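Local atomic coordinates of membrane-anchored mycosin mycp1 (Mycobacterium thermoresistibile, PDB entry 4HVL), a protein that is a subtilisin-like serine protease of the mycosin group and an essential component of the type VII (ESX-1) secretion system. Residues T65-D70 / Q175-S180; G102-S107 / T311-A316. All blocks are in the same frame, centred on the assembly; numbering follows the deposited sequence.

Interaction 1 (T65-D70 / Q175-S180)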
# COMPACT_ATOMS: atom_id res chain seq x y z
N THR A 65 -5.70 -13.88 -5.95
CA THR A 65 -4.93 -12.98 -6.81
C THR A 65 -4.89 -11.59 -6.14
O THR A 65 -5.94 -11.03 -5.82
CB THR A 65 -5.59 -12.88 -8.21
OG1 THR A 65 -5.58 -14.18 -8.84
CG2 THR A 65 -4.88 -11.86 -9.13
N VAL A 66 -3.69 -11.07 -5.90
CA VAL A 66 -3.50 -9.76 -5.33
C VAL A 66 -2.98 -8.82 -6.41
O VAL A 66 -1.96 -9.12 -7.07
CB VAL A 66 -2.49 -9.78 -4.16
CG1 VAL A 66 -2.43 -8.40 -3.51
CG2 VAL A 66 -2.85 -10.85 -3.12
N ALA A 67 -3.67 -7.70 -6.60
CA ALA A 67 -3.19 -6.64 -7.46
C ALA A 67 -2.38 -5.65 -6.64
O ALA A 67 -2.79 -5.25 -5.52
CB ALA A 67 -4.34 -5.92 -8.13
N VAL A 68 -1.22 -5.26 -7.18
CA VAL A 68 -0.29 -4.39 -6.48
C VAL A 68 -0.12 -3.12 -7.28
O VAL A 68 0.42 -3.15 -8.39
CB VAL A 68 1.07 -5.07 -6.31
CG1 VAL A 68 1.99 -4.19 -5.46
CG2 VAL A 68 0.91 -6.45 -5.69
N ILE A 69 -0.64 -2.01 -6.75
CA ILE A 69 -0.52 -0.70 -7.41
C ILE A 69 0.68 -0.03 -6.74
O ILE A 69 0.64 0.31 -5.56
CB ILE A 69 -1.81 0.12 -7.25
CG1 ILE A 69 -3.02 -0.70 -7.72
CG2 ILE A 69 -1.69 1.45 -7.99
CD1 ILE A 69 -4.32 0.06 -7.80
N ASP A 70 1.75 0.13 -7.50
CA ASP A 70 3.05 0.49 -6.96
C ASP A 70 3.93 0.98 -8.15
O ASP A 70 3.40 1.64 -9.05
CB ASP A 70 3.63 -0.74 -6.24
CG ASP A 70 4.70 -0.40 -5.21
OD1 ASP A 70 5.72 0.20 -5.63
OD2 ASP A 70 4.53 -0.77 -4.00
N GLN A 175 -8.79 -10.23 -5.86
CA GLN A 175 -9.68 -10.27 -4.70
C GLN A 175 -9.12 -9.45 -3.55
O GLN A 175 -9.84 -9.18 -2.57
CB GLN A 175 -9.93 -11.70 -4.24
CG GLN A 175 -10.60 -12.57 -5.29
CD GLN A 175 -9.61 -13.35 -6.12
OE1 GLN A 175 -8.45 -13.49 -5.77
NE2 GLN A 175 -10.07 -13.84 -7.25
N VAL A 176 -7.85 -9.05 -3.69
CA VAL A 176 -7.19 -8.08 -2.82
C VAL A 176 -6.45 -7.09 -3.71
O VAL A 176 -5.80 -7.50 -4.69
CB VAL A 176 -6.20 -8.78 -1.86
CG1 VAL A 176 -5.60 -7.81 -0.86
CG2 VAL A 176 -6.90 -9.94 -1.15
N ILE A 177 -6.60 -5.80 -3.41
CA ILE A 177 -5.89 -4.73 -4.11
C ILE A 177 -5.04 -3.94 -3.11
O ILE A 177 -5.56 -3.24 -2.22
CB ILE A 177 -6.86 -3.76 -4.81
CG1 ILE A 177 -7.75 -4.54 -5.80
CG2 ILE A 177 -6.09 -2.68 -5.56
CD1 ILE A 177 -8.83 -3.72 -6.46
N ASN A 178 -3.73 -4.04 -3.26
CA ASN A 178 -2.78 -3.32 -2.41
C ASN A 178 -2.40 -2.02 -3.08
O ASN A 178 -1.81 -2.02 -4.17
CB ASN A 178 -1.51 -4.17 -2.23
CG ASN A 178 -0.50 -3.54 -1.29
OD1 ASN A 178 -0.55 -3.70 -0.07
ND2 ASN A 178 0.44 -2.85 -1.86
N ILE A 179 -2.74 -0.90 -2.43
CA ILE A 179 -2.44 0.42 -2.97
C ILE A 179 -1.32 1.05 -2.14
O ILE A 179 -1.51 1.42 -0.99
CB ILE A 179 -3.68 1.34 -2.95
CG1 ILE A 179 -4.85 0.66 -3.66
CG2 ILE A 179 -3.34 2.69 -3.60
CD1 ILE A 179 -6.10 1.51 -3.87
N SER A 180 -0.14 1.14 -2.75
CA SER A 180 1.01 1.74 -2.11
C SER A 180 0.95 3.26 -2.23
O SER A 180 1.60 3.96 -1.48
CB SER A 180 2.32 1.21 -2.72
OG SER A 180 2.41 -0.20 -2.67
O HOH W 1 -7.52 -15.76 -8.15

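Interaction 2 (G102-S107 / T311-A316). With ZN (zinc ion), chain G; ACT (acetate ion), chain M.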
# COMPACT_ATOMS: atom_id res chain seq x y z
N GLY A 102 8.33 -1.54 -6.17
CA GLY A 102 7.20 -2.42 -6.41
C GLY A 102 7.55 -3.90 -6.39
O GLY A 102 6.78 -4.74 -5.91
N THR A 103 8.73 -4.22 -6.89
CA THR A 103 9.21 -5.60 -6.86
C THR A 103 9.28 -6.07 -5.40
O THR A 103 8.89 -7.19 -5.07
CB THR A 103 10.60 -5.70 -7.51
OG1 THR A 103 10.51 -5.23 -8.87
CG2 THR A 103 11.08 -7.14 -7.50
N LEU A 104 9.77 -5.19 -4.54
CA LEU A 104 9.95 -5.52 -3.11
C LEU A 104 8.61 -5.63 -2.41
O LEU A 104 8.39 -6.56 -1.66
CB LEU A 104 10.86 -4.51 -2.42
CG LEU A 104 12.37 -4.62 -2.71
CD1 LEU A 104 12.72 -4.37 -4.17
CD2 LEU A 104 13.16 -3.67 -1.83
N THR A 105 7.71 -4.69 -2.65
CA THR A 105 6.33 -4.79 -2.14
C THR A 105 5.68 -6.14 -2.48
O THR A 105 5.20 -6.85 -1.59
CB THR A 105 5.47 -3.67 -2.73
OG1 THR A 105 6.12 -2.43 -2.48
CG2 THR A 105 4.08 -3.64 -2.11
N ALA A 106 5.70 -6.48 -3.77
CA ALA A 106 5.13 -7.74 -4.23
C ALA A 106 5.76 -8.93 -3.53
O ALA A 106 5.05 -9.90 -3.18
CB ALA A 106 5.25 -7.87 -5.75
N SER A 107 7.08 -8.86 -3.28
CA SER A 107 7.79 -9.96 -2.61
C SER A 107 7.33 -10.16 -1.17
O SER A 107 7.25 -11.30 -0.69
CB SER A 107 9.31 -9.80 -2.66
OG SER A 107 9.78 -8.85 -1.72
N THR A 311 5.48 2.94 4.75
CA THR A 311 4.13 2.42 4.96
C THR A 311 3.61 1.52 3.82
O THR A 311 2.70 0.74 4.05
CB THR A 311 3.11 3.55 5.24
OG1 THR A 311 3.15 4.52 4.19
CG2 THR A 311 3.45 4.21 6.57
N SER A 312 4.20 1.60 2.63
CA SER A 312 3.88 0.64 1.57
C SER A 312 4.15 -0.81 2.03
O SER A 312 3.38 -1.70 1.71
CB SER A 312 4.61 0.97 0.24
OG SER A 312 6.00 1.21 0.41
N PHE A 313 5.21 -1.02 2.81
CA PHE A 313 5.51 -2.35 3.35
C PHE A 313 4.51 -2.80 4.41
O PHE A 313 4.10 -3.95 4.42
CB PHE A 313 6.97 -2.46 3.81
CG PHE A 313 7.95 -2.37 2.68
CD1 PHE A 313 8.16 -3.46 1.84
CD2 PHE A 313 8.62 -1.17 2.40
CE1 PHE A 313 9.02 -3.39 0.76
CE2 PHE A 313 9.48 -1.09 1.31
CZ PHE A 313 9.67 -2.20 0.49
N ALA A 314 4.11 -1.89 5.30
CA ALA A 314 3.03 -2.15 6.23
C ALA A 314 1.77 -2.61 5.48
O ALA A 314 1.15 -3.64 5.82
CB ALA A 314 2.73 -0.92 7.06
N ALA A 315 1.40 -1.87 4.43
CA ALA A 315 0.24 -2.24 3.63
C ALA A 315 0.42 -3.60 2.98
O ALA A 315 -0.54 -4.36 2.91
CB ALA A 315 -0.07 -1.18 2.58
N ALA A 316 1.64 -3.89 2.53
CA ALA A 316 1.95 -5.19 1.90
C ALA A 316 1.72 -6.34 2.86
O ALA A 316 1.12 -7.34 2.47
CB ALA A 316 3.37 -5.22 1.33
ZN ZN G . 7.39 2.87 -0.05
C ACT M . 5.45 4.16 0.54
O ACT M . 5.67 3.97 -0.69
OXT ACT M . 6.17 3.63 1.42
CH3 ACT M . 4.27 5.04 0.89
O HOH W 2 8.55 4.66 -0.24

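Interaction 1 (T65-D70 / Q175-S180)
Val66 and Val176 stand shoulder to shoulder on one face of the sheet, as in-register residues of neighbouring parallel strands do; both methyls of Val66 reach CB of Val176, CG1 at 4.1 Å. On the other face Ile69 CG1 sits beside the backbone N (chi1 -53°) and the chain is extended at chi2, which puts CD1 between Ile177 CG2 (4.0 Å) and Ile179 CG1 (4.2 Å). Of the backbone rungs beneath, the straightest joins Ile69 N to Asn178 O (2.8 Å, N-H...O 172°). At the entrance Thr65 O accepts Gln175 N (3.0 Å) and, weakly, Val176 N, while the bent Gln175 chain returns OE1 to take Thr65 N in its carbonyl plane (2.8 Å). At the exit Ser180 OG donates to Asp70 OD2 (2.6 Å) from above the carboxylate plane; Asp70 turns OD1 to His101. Such parallel pairing of inner strands, with the predicted charge-relay aspartate ending one of them, is characteristic of the subtilisin fold. Strand 127-132 lies beyond 65-70; helix 311-328 packs on the Val66-Val176 face, together with helix 102-110 nearer Asp70, and helix 154-171 on the isoleucine face.

Interaction 2 (G102-S107 / T311-A316)
Leu104 and Thr105 present one turn of helix 102-110 to Phe313 and Ala316, a worked case of two helices meeting through small groups and one ring. Phe313 is best followed outward. Its CB leaves the backbone so that CG is anti to the carbonyl carbon (chi1 -67°), which carries the ring across to the neighbouring helix. There the CE1 corner does most of the touching: Leu104 CB comes in at the ring edge, near its plane, 3.8 Å from CE1, and it is also close to CZ. Thr105 N approaches CE1 obliquely at 3.9 Å. The ring thus meets Leu104 edge-on, at CB, and Val308 and Val108 supply further neighbours.

One turn on, Ala316 CB fills the narrower part of the interface, 3.8 Å from Thr105 O and almost as near to Thr105 CG2. The threonine divides its labour: CG2 faces Ala316, while OG1 is hydrogen-bonded to Asp70. No hydrogen bond joins the two segments, whose axes come within 9.3 Å and cross at -30°.

At the start of helix 311-328, Ser312 turns OG between its backbone N and carbonyl carbon (chi1 48°) and binds the zinc ion at 2.2 Å. His101, a water and both oxygens of an acetate, probably from the crystallisation liquor, complete five ligand atoms. Ser312 N also donates to acetate OXT (3.1 Å), and Asn217 ND2 bonds to the acetate too, consistent with the oxyanion hole of subtilases. Zinc here bridges the predicted nucleophile Ser312, at the N terminus of one helix, and the predicted His101, just before another; Asp70 completes the predicted catalytic triad of the subtilisin fold.

In the fold
After a short N-terminal region the chain forms strand 65-70, then strand 82-86 and helix 102-110. Strands 127-132 and 138-140 and helix 154-171 follow before strand 176-179 returns beside 65-70, and interaction 1 closes that loop of 104 residues. The helix begun inside it waits longer: interaction 2 closes only when 311-328 arrives, after 203 intervening residues, so the two loops cross. Their centres lie 10 Å apart, and the Asp70 carboxylate and Thr105 hydroxyl link them directly. Together they tie the middle of the parallel sheet to two helices on one face, bringing Asp70, His101 and Ser312, distant in sequence, into one site.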